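Local structure of neurotoxin (Clostridium botulinum, 2QN0) at residues Ile19-Thr24 and Pro33-Arg38; Asn134-Lys139 and Gly150-Ser155. The protein is the zinc-dependent protease light chain of botulinum neurotoxin serotype C1, which cleaves SNARE proteins and has dual substrate specificity. All blocks are in the same frame, centred on the assembly; numbering follows the deposited sequence.

Contact 1: Ile19-Thr24 and Pro33-Arg38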
ATOM      1  N   ILE A  19      14.559 -13.581  -5.738  1.00 19.73           N
ATOM      2  CA  ILE A  19      15.101 -13.432  -4.392  1.00 19.84           C
ATOM      3  C   ILE A  19      16.459 -12.757  -4.526  1.00 20.95           C
ATOM      4  O   ILE A  19      17.369 -13.282  -5.173  1.00 21.60           O
ATOM      5  CB  ILE A  19      15.245 -14.802  -3.683  1.00 18.96           C
ATOM      6  CG1 ILE A  19      13.879 -15.499  -3.640  1.00 19.24           C
ATOM      7  CG2 ILE A  19      15.787 -14.607  -2.268  1.00 19.12           C
ATOM      8  CD1 ILE A  19      13.863 -16.818  -2.875  1.00 20.32           C
ATOM      9  N   LEU A  20      16.583 -11.579  -3.921  1.00 20.34           N
ATOM     10  CA  LEU A  20      17.808 -10.794  -3.998  1.00 22.62           C
ATOM     11  C   LEU A  20      18.037 -10.032  -2.705  1.00 21.75           C
ATOM     12  O   LEU A  20      17.169  -9.983  -1.834  1.00 21.98           O
ATOM     13  CB  LEU A  20      17.693  -9.750  -5.117  1.00 25.62           C
ATOM     14  CG  LEU A  20      17.206 -10.124  -6.515  1.00 29.24           C
ATOM     15  CD1 LEU A  20      16.900  -8.864  -7.311  1.00 28.06           C
ATOM     16  CD2 LEU A  20      18.266 -10.943  -7.211  1.00 30.26           C
ATOM     17  N   TYR A  21      19.219  -9.431  -2.599  1.00 21.95           N
ATOM     18  CA  TYR A  21      19.569  -8.594  -1.461  1.00 21.41           C
ATOM     19  C   TYR A  21      19.537  -7.183  -2.024  1.00 21.22           C
ATOM     20  O   TYR A  21      20.192  -6.898  -3.027  1.00 21.38           O
ATOM     21  CB  TYR A  21      20.968  -8.928  -0.942  1.00 22.68           C
ATOM     22  CG  TYR A  21      20.975 -10.095   0.016  1.00 22.54           C
ATOM     23  CD1 TYR A  21      20.556  -9.936   1.339  1.00 23.78           C
ATOM     24  CD2 TYR A  21      21.368 -11.365  -0.403  1.00 24.48           C
ATOM     25  CE1 TYR A  21      20.526 -11.015   2.221  1.00 24.54           C
ATOM     26  CE2 TYR A  21      21.343 -12.450   0.471  1.00 24.95           C
ATOM     27  CZ  TYR A  21      20.920 -12.267   1.778  1.00 25.87           C
ATOM     28  OH  TYR A  21      20.877 -13.340   2.638  1.00 27.44           O
ATOM     29  N   LEU A  22      18.766  -6.309  -1.387  1.00 20.82           N
ATOM     30  CA  LEU A  22      18.624  -4.938  -1.854  1.00 20.96           C
ATOM     31  C   LEU A  22      19.059  -3.893  -0.841  1.00 21.24           C
ATOM     32  O   LEU A  22      19.037  -4.126   0.366  1.00 21.83           O
ATOM     33  CB  LEU A  22      17.157  -4.660  -2.221  1.00 20.34           C
ATOM     34  CG  LEU A  22      16.470  -5.552  -3.259  1.00 20.50           C
ATOM     35  CD1 LEU A  22      14.982  -5.208  -3.318  1.00 21.86           C
ATOM     36  CD2 LEU A  22      17.124  -5.362  -4.617  1.00 21.47           C
ATOM     37  N   ASP A  23      19.459  -2.736  -1.351  1.00 22.76           N
ATOM     38  CA  ASP A  23      19.842  -1.610  -0.510  1.00 24.42           C
ATOM     39  C   ASP A  23      18.982  -0.474  -1.050  1.00 24.42           C
ATOM     40  O   ASP A  23      19.249   0.046  -2.130  1.00 23.78           O
ATOM     41  CB  ASP A  23      21.315  -1.248  -0.681  1.00 26.94           C
ATOM     42  CG  ASP A  23      21.763  -0.177   0.297  1.00 30.28           C
ATOM     43  OD1 ASP A  23      20.923   0.668   0.678  1.00 30.49           O
ATOM     44  OD2 ASP A  23      22.952  -0.172   0.678  1.00 31.54           O
ATOM     45  N   THR A  24      17.945  -0.106  -0.308  1.00 23.79           N
ATOM     46  CA  THR A  24      17.036   0.954  -0.742  1.00 24.91           C
ATOM     47  C   THR A  24      17.541   2.350  -0.409  1.00 25.69           C
ATOM     48  O   THR A  24      17.029   3.338  -0.935  1.00 26.94           O
ATOM     49  CB  THR A  24      15.661   0.798  -0.078  1.00 24.24           C
ATOM     50  OG1 THR A  24      15.799   0.985   1.335  1.00 22.36           O
ATOM     51  CG2 THR A  24      15.093  -0.585  -0.341  1.00 24.03           C
ATOM     52  N   PRO A  33      22.630  -4.841   3.325  1.00 26.40           N
ATOM     53  CA  PRO A  33      21.562  -5.163   2.371  1.00 24.99           C
ATOM     54  C   PRO A  33      20.467  -6.023   2.994  1.00 23.89           C
ATOM     55  O   PRO A  33      20.736  -6.849   3.867  1.00 22.89           O
ATOM     56  CB  PRO A  33      22.312  -5.883   1.257  1.00 24.06           C
ATOM     57  CG  PRO A  33      23.622  -5.152   1.241  1.00 25.98           C
ATOM     58  CD  PRO A  33      23.955  -5.062   2.718  1.00 26.42           C
ATOM     59  N   GLU A  34      19.233  -5.823   2.538  1.00 20.23           N
ATOM     60  CA  GLU A  34      18.088  -6.566   3.052  1.00 19.51           C
ATOM     61  C   GLU A  34      17.577  -7.579   2.040  1.00 18.11           C
ATOM     62  O   GLU A  34      17.421  -7.263   0.861  1.00 18.15           O
ATOM     63  CB  GLU A  34      16.957  -5.597   3.412  1.00 19.88           C
ATOM     64  CG  GLU A  34      17.309  -4.613   4.509  1.00 21.37           C
ATOM     65  CD  GLU A  34      16.207  -3.590   4.739  1.00 22.47           C
ATOM     66  OE1 GLU A  34      16.183  -2.560   4.034  1.00 23.85           O
ATOM     67  OE2 GLU A  34      15.357  -3.829   5.616  1.00 24.22           O
ATOM     68  N   LYS A  35      17.305  -8.797   2.502  1.00 18.39           N
ATOM     69  CA  LYS A  35      16.807  -9.842   1.616  1.00 18.33           C
ATOM     70  C   LYS A  35      15.388  -9.488   1.170  1.00 18.67           C
ATOM     71  O   LYS A  35      14.536  -9.164   1.997  1.00 18.33           O
ATOM     72  CB  LYS A  35      16.821 -11.198   2.329  1.00 19.32           C
ATOM     73  CG  LYS A  35      16.654 -12.387   1.392  1.00 19.86           C
ATOM     74  CD  LYS A  35      16.967 -13.695   2.107  1.00 21.72           C
ATOM     75  CE  LYS A  35      16.879 -14.881   1.157  1.00 21.25           C
ATOM     76  NZ  LYS A  35      17.253 -16.148   1.846  1.00 21.77           N
ATOM     77  N   ALA A  36      15.153  -9.548  -0.139  1.00 18.46           N
ATOM     78  CA  ALA A  36      13.858  -9.208  -0.723  1.00 18.39           C
ATOM     79  C   ALA A  36      13.296 -10.336  -1.588  1.00 18.60           C
ATOM     80  O   ALA A  36      14.048 -11.117  -2.173  1.00 18.98           O
ATOM     81  CB  ALA A  36      13.995  -7.934  -1.551  1.00 16.01           C
ATOM     82  N   PHE A  37      11.969 -10.393  -1.684  1.00 16.91           N
ATOM     83  CA  PHE A  37      11.275 -11.431  -2.443  1.00 16.02           C
ATOM     84  C   PHE A  37      10.236 -10.825  -3.385  1.00 16.19           C
ATOM     85  O   PHE A  37       9.470  -9.947  -2.986  1.00 16.01           O
ATOM     86  CB  PHE A  37      10.573 -12.380  -1.472  1.00 15.91           C
ATOM     87  CG  PHE A  37      11.471 -12.906  -0.387  1.00 16.81           C
ATOM     88  CD1 PHE A  37      12.028 -14.179  -0.481  1.00 18.42           C
ATOM     89  CD2 PHE A  37      11.791 -12.112   0.710  1.00 15.99           C
ATOM     90  CE1 PHE A  37      12.895 -14.654   0.505  1.00 17.49           C
ATOM     91  CE2 PHE A  37      12.657 -12.574   1.702  1.00 19.73           C
ATOM     92  CZ  PHE A  37      13.212 -13.853   1.595  1.00 18.43           C
ATOM     93  N   ARG A  38      10.200 -11.301  -4.626  1.00 15.51           N
ATOM     94  CA  ARG A  38       9.245 -10.785  -5.608  1.00 15.08           C
ATOM     95  C   ARG A  38       7.907 -11.514  -5.491  1.00 17.51           C
ATOM     96  O   ARG A  38       7.806 -12.700  -5.812  1.00 18.60           O
ATOM     97  CB  ARG A  38       9.803 -10.951  -7.031  1.00 16.35           C
ATOM     98  CG  ARG A  38       8.972 -10.266  -8.126  1.00 16.21           C
ATOM     99  CD  ARG A  38       9.224 -10.892  -9.507  1.00 16.95           C
ATOM    100  NE  ARG A  38      10.619 -10.795  -9.941  1.00 16.80           N
ATOM    101  CZ  ARG A  38      11.151  -9.738 -10.551  1.00 19.86           C
ATOM    102  NH1 ARG A  38      10.408  -8.670 -10.811  1.00 18.78           N
ATOM    103  NH2 ARG A  38      12.430  -9.754 -10.909  1.00 17.62           N
TER
HETATM  104  O   HOH W   1      20.218 -15.793   1.373  1.00 31.19           O
HETATM  105  O   HOH W   2      17.867  -1.256   2.359  1.00 29.38           O
HETATM  106  O   HOH W   3      14.071  -0.952   2.984  1.00 38.30           O
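L22 and A36 meet where the contact is tightest: CD1 of L22 lies 3.4 Å from CB of A36, closer than usual for two carbons. CG of L22, anti to its own carbonyl carbon (chi1 -57°), also rests against that methyl, and I46 of strand 43-46 packs on A36 as well. The backbones beneath are joined by reciprocal hydrogen bonds, L20 with A36 and L22 with E34. L22 N to E34 O, 2.8 Å, is almost straight at 175°. Strands 19-23 and 34-38 thus form an antiparallel beta hairpin in the middle of the protease's mixed sheet, flanked by strands 136-141 and 43-46.

The other face carries I19, Y21, K35 and F37. K35 runs fully extended across Y21: its CB lies 3.7 Å from Y21 CE1, CG sits over one ring face toward the rim, and CE reaches CG2 of I19 at 3.6 Å. I19 CG1 meets F37 CD1 obliquely at 3.9 Å. I19 and F37 are buried; the solvent side is at Y21 and K35, where contacts are of ordinary length and water 1 joins Y21 OH to K35 NZ; the ammonium also donates to the carbonyls of Y10 and D12. Back on the face of L22 and A36, near the turn, E34 OE1 accepts from two waters, one 2.7 Å away and held by T24 N, the other bonded to T24 OG1, while ND2 of N27 is hydrogen-bonded to E34 OE2.

Contact 2: Asn134-Lys139 and Gly150-Ser155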
ATOM      1  N   ASN A 134      13.392   5.651  -7.380  1.00 16.15           N
ATOM      2  CA  ASN A 134      12.702   4.658  -8.202  1.00 16.66           C
ATOM      3  C   ASN A 134      13.523   3.401  -8.474  1.00 17.38           C
ATOM      4  O   ASN A 134      12.963   2.348  -8.789  1.00 16.45           O
ATOM      5  CB  ASN A 134      12.260   5.277  -9.529  1.00 17.50           C
ATOM      6  CG  ASN A 134      11.030   6.158  -9.386  1.00 17.96           C
ATOM      7  OD1 ASN A 134      10.446   6.266  -8.306  1.00 16.81           O
ATOM      8  ND2 ASN A 134      10.625   6.788 -10.485  1.00 17.12           N
ATOM      9  N   SER A 135      14.844   3.506  -8.375  1.00 18.19           N
ATOM     10  CA  SER A 135      15.689   2.336  -8.598  1.00 18.37           C
ATOM     11  C   SER A 135      16.393   1.981  -7.294  1.00 21.26           C
ATOM     12  O   SER A 135      16.778   2.864  -6.531  1.00 21.58           O
ATOM     13  CB  SER A 135      16.714   2.608  -9.711  1.00 19.83           C
ATOM     14  OG  SER A 135      17.649   3.604  -9.344  1.00 20.03           O
ATOM     15  N   VAL A 136      16.535   0.687  -7.025  1.00 20.56           N
ATOM     16  CA  VAL A 136      17.187   0.240  -5.801  1.00 20.79           C
ATOM     17  C   VAL A 136      18.368  -0.661  -6.139  1.00 20.43           C
ATOM     18  O   VAL A 136      18.308  -1.446  -7.087  1.00 19.77           O
ATOM     19  CB  VAL A 136      16.198  -0.520  -4.877  1.00 21.68           C
ATOM     20  CG1 VAL A 136      15.017   0.385  -4.526  1.00 23.04           C
ATOM     21  CG2 VAL A 136      15.712  -1.784  -5.550  1.00 25.08           C
ATOM     22  N   ASP A 137      19.442  -0.542  -5.364  1.00 21.68           N
ATOM     23  CA  ASP A 137      20.639  -1.340  -5.606  1.00 21.98           C
ATOM     24  C   ASP A 137      20.498  -2.811  -5.249  1.00 22.25           C
ATOM     25  O   ASP A 137      19.902  -3.166  -4.228  1.00 21.35           O
ATOM     26  CB  ASP A 137      21.840  -0.794  -4.820  1.00 23.31           C
ATOM     27  CG  ASP A 137      22.222   0.612  -5.219  1.00 26.27           C
ATOM     28  OD1 ASP A 137      21.900   1.031  -6.351  1.00 28.03           O
ATOM     29  OD2 ASP A 137      22.865   1.291  -4.394  1.00 30.14           O
ATOM     30  N   VAL A 138      21.054  -3.657  -6.107  1.00 21.73           N
ATOM     31  CA  VAL A 138      21.073  -5.095  -5.873  1.00 22.14           C
ATOM     32  C   VAL A 138      22.516  -5.341  -5.434  1.00 23.99           C
ATOM     33  O   VAL A 138      23.453  -4.937  -6.124  1.00 23.57           O
ATOM     34  CB  VAL A 138      20.780  -5.888  -7.162  1.00 22.19           C
ATOM     35  CG1 VAL A 138      20.885  -7.386  -6.893  1.00 21.65           C
ATOM     36  CG2 VAL A 138      19.391  -5.547  -7.673  1.00 20.14           C
ATOM     37  N   LYS A 139      22.693  -5.973  -4.277  1.00 25.02           N
ATOM     38  CA  LYS A 139      24.030  -6.247  -3.759  1.00 28.23           C
ATOM     39  C   LYS A 139      24.261  -7.740  -3.575  1.00 29.81           C
ATOM     40  O   LYS A 139      23.321  -8.510  -3.376  1.00 27.42           O
ATOM     41  CB  LYS A 139      24.232  -5.566  -2.402  1.00 29.94           C
ATOM     42  CG  LYS A 139      23.992  -4.063  -2.371  1.00 34.36           C
ATOM     43  CD  LYS A 139      25.126  -3.294  -3.003  1.00 38.30           C
ATOM     44  CE  LYS A 139      24.955  -1.793  -2.800  1.00 39.80           C
ATOM     45  NZ  LYS A 139      25.028  -1.399  -1.365  1.00 40.53           N
ATOM     46  N   GLY A 150      24.105  -4.274  -9.628  1.00 27.34           N
ATOM     47  CA  GLY A 150      23.110  -3.713 -10.522  1.00 26.48           C
ATOM     48  C   GLY A 150      21.963  -3.117  -9.733  1.00 25.45           C
ATOM     49  O   GLY A 150      22.105  -2.806  -8.550  1.00 22.05           O
ATOM     50  N   SER A 151      20.820  -2.947 -10.383  1.00 25.07           N
ATOM     51  CA  SER A 151      19.666  -2.394  -9.692  1.00 24.72           C
ATOM     52  C   SER A 151      18.364  -2.848 -10.328  1.00 22.85           C
ATOM     53  O   SER A 151      18.356  -3.376 -11.441  1.00 22.44           O
ATOM     54  CB  SER A 151      19.747  -0.862  -9.676  1.00 27.61           C
ATOM     55  OG  SER A 151      19.919  -0.338 -10.977  1.00 32.53           O
ATOM     56  N   ILE A 152      17.269  -2.679  -9.595  1.00 19.75           N
ATOM     57  CA  ILE A 152      15.951  -3.034 -10.102  1.00 17.74           C
ATOM     58  C   ILE A 152      15.013  -1.862  -9.814  1.00 16.43           C
ATOM     59  O   ILE A 152      15.331  -0.986  -9.010  1.00 16.58           O
ATOM     60  CB  ILE A 152      15.380  -4.316  -9.441  1.00 18.43           C
ATOM     61  CG1 ILE A 152      15.272  -4.138  -7.927  1.00 16.79           C
ATOM     62  CG2 ILE A 152      16.257  -5.516  -9.791  1.00 20.90           C
ATOM     63  CD1 ILE A 152      14.444  -5.228  -7.249  1.00 18.39           C
ATOM     64  N   ASN A 153      13.866  -1.854 -10.480  1.00 16.23           N
ATOM     65  CA  ASN A 153      12.892  -0.784 -10.305  1.00 16.13           C
ATOM     66  C   ASN A 153      11.554  -1.314  -9.808  1.00 15.56           C
ATOM     67  O   ASN A 153      10.633  -1.536 -10.591  1.00 16.23           O
ATOM     68  CB  ASN A 153      12.687  -0.040 -11.627  1.00 16.38           C
ATOM     69  CG  ASN A 153      13.779   0.975 -11.908  1.00 19.16           C
ATOM     70  OD1 ASN A 153      14.971   0.683 -11.786  1.00 19.68           O
ATOM     71  ND2 ASN A 153      13.375   2.177 -12.298  1.00 16.13           N
ATOM     72  N   PRO A 154      11.433  -1.538  -8.492  1.00 16.15           N
ATOM     73  CA  PRO A 154      10.164  -2.036  -7.963  1.00 15.70           C
ATOM     74  C   PRO A 154       9.136  -0.914  -8.106  1.00 17.03           C
ATOM     75  O   PRO A 154       9.504   0.261  -8.154  1.00 16.29           O
ATOM     76  CB  PRO A 154      10.471  -2.291  -6.482  1.00 15.94           C
ATOM     77  CG  PRO A 154      11.969  -2.425  -6.429  1.00 15.92           C
ATOM     78  CD  PRO A 154      12.434  -1.393  -7.423  1.00 16.07           C
ATOM     79  N   SER A 155       7.859  -1.264  -8.193  1.00 16.06           N
ATOM     80  CA  SER A 155       6.820  -0.242  -8.254  1.00 15.62           C
ATOM     81  C   SER A 155       6.287  -0.107  -6.832  1.00 16.25           C
ATOM     82  O   SER A 155       5.892   0.975  -6.394  1.00 14.30           O
ATOM     83  CB  SER A 155       5.689  -0.654  -9.197  1.00 14.64           C
ATOM     84  OG  SER A 155       6.093  -0.509 -10.546  1.00 14.66           O
TER
HETATM   85  O   HOH W   4      10.333   2.594  -9.387  1.00 16.77           O
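I152 CG1 stands between its backbone N and carbonyl carbon (chi1 59°), and V136 CG2 takes the same crowded position on its own residue. I152 CG1 and V136 CG2 meet at 3.4 Å, closer than two carbons normally come. The other branch of I152, CG2, meets CG2 of V138 at 3.8 Å, these two side chains crossing at about a right angle. P154 CD comes up to V136 CG2 as well, and L22 of strand 19-23 packs on V136, V138 and I152. Strands 136-141 and 146-152 form an antiparallel beta hairpin at one edge of the protease's mixed sheet. V136 and I152 exchange two backbone hydrogen bonds; V138 N reaches G150 O in a nearly straight bond of 2.8 Å. On the other face, S151 CB presses on V136 O at 3.0 Å. Beyond the strands, OD1 of N153 lies 3.3 Å from S135 CB, while its ND2 donates to F129 O and S135 OG is hydrogen-bonded to D130 OD1. Water 4 donates to both N134 O and P154 O, tying the diverging chains together.

How the contacts relate
Contacts 1 and 2 are two hairpins laid side by side in one sheet, their centres about 9 Å apart, and the first hairpin is complete in sequence before the second begins. Strand 19-23 pairs antiparallel with strand 136-141: D23 N to D137 O and Y21 O to K139 N, each 2.9 Å, are probable hydrogen bonds. A salt bridge from D23 OD2 of contact 1 to K139 NZ of contact 2 reinforces this seam, and P33 CG packs 3.7 Å from K139 CB. D137 OD2 is hydrogen-bonded to NE2 of H25, the residue after 19-24. Neither hairpin supplies a ligand to the catalytic zinc, which is bound by H229, H233 and E269 elsewhere in the chain.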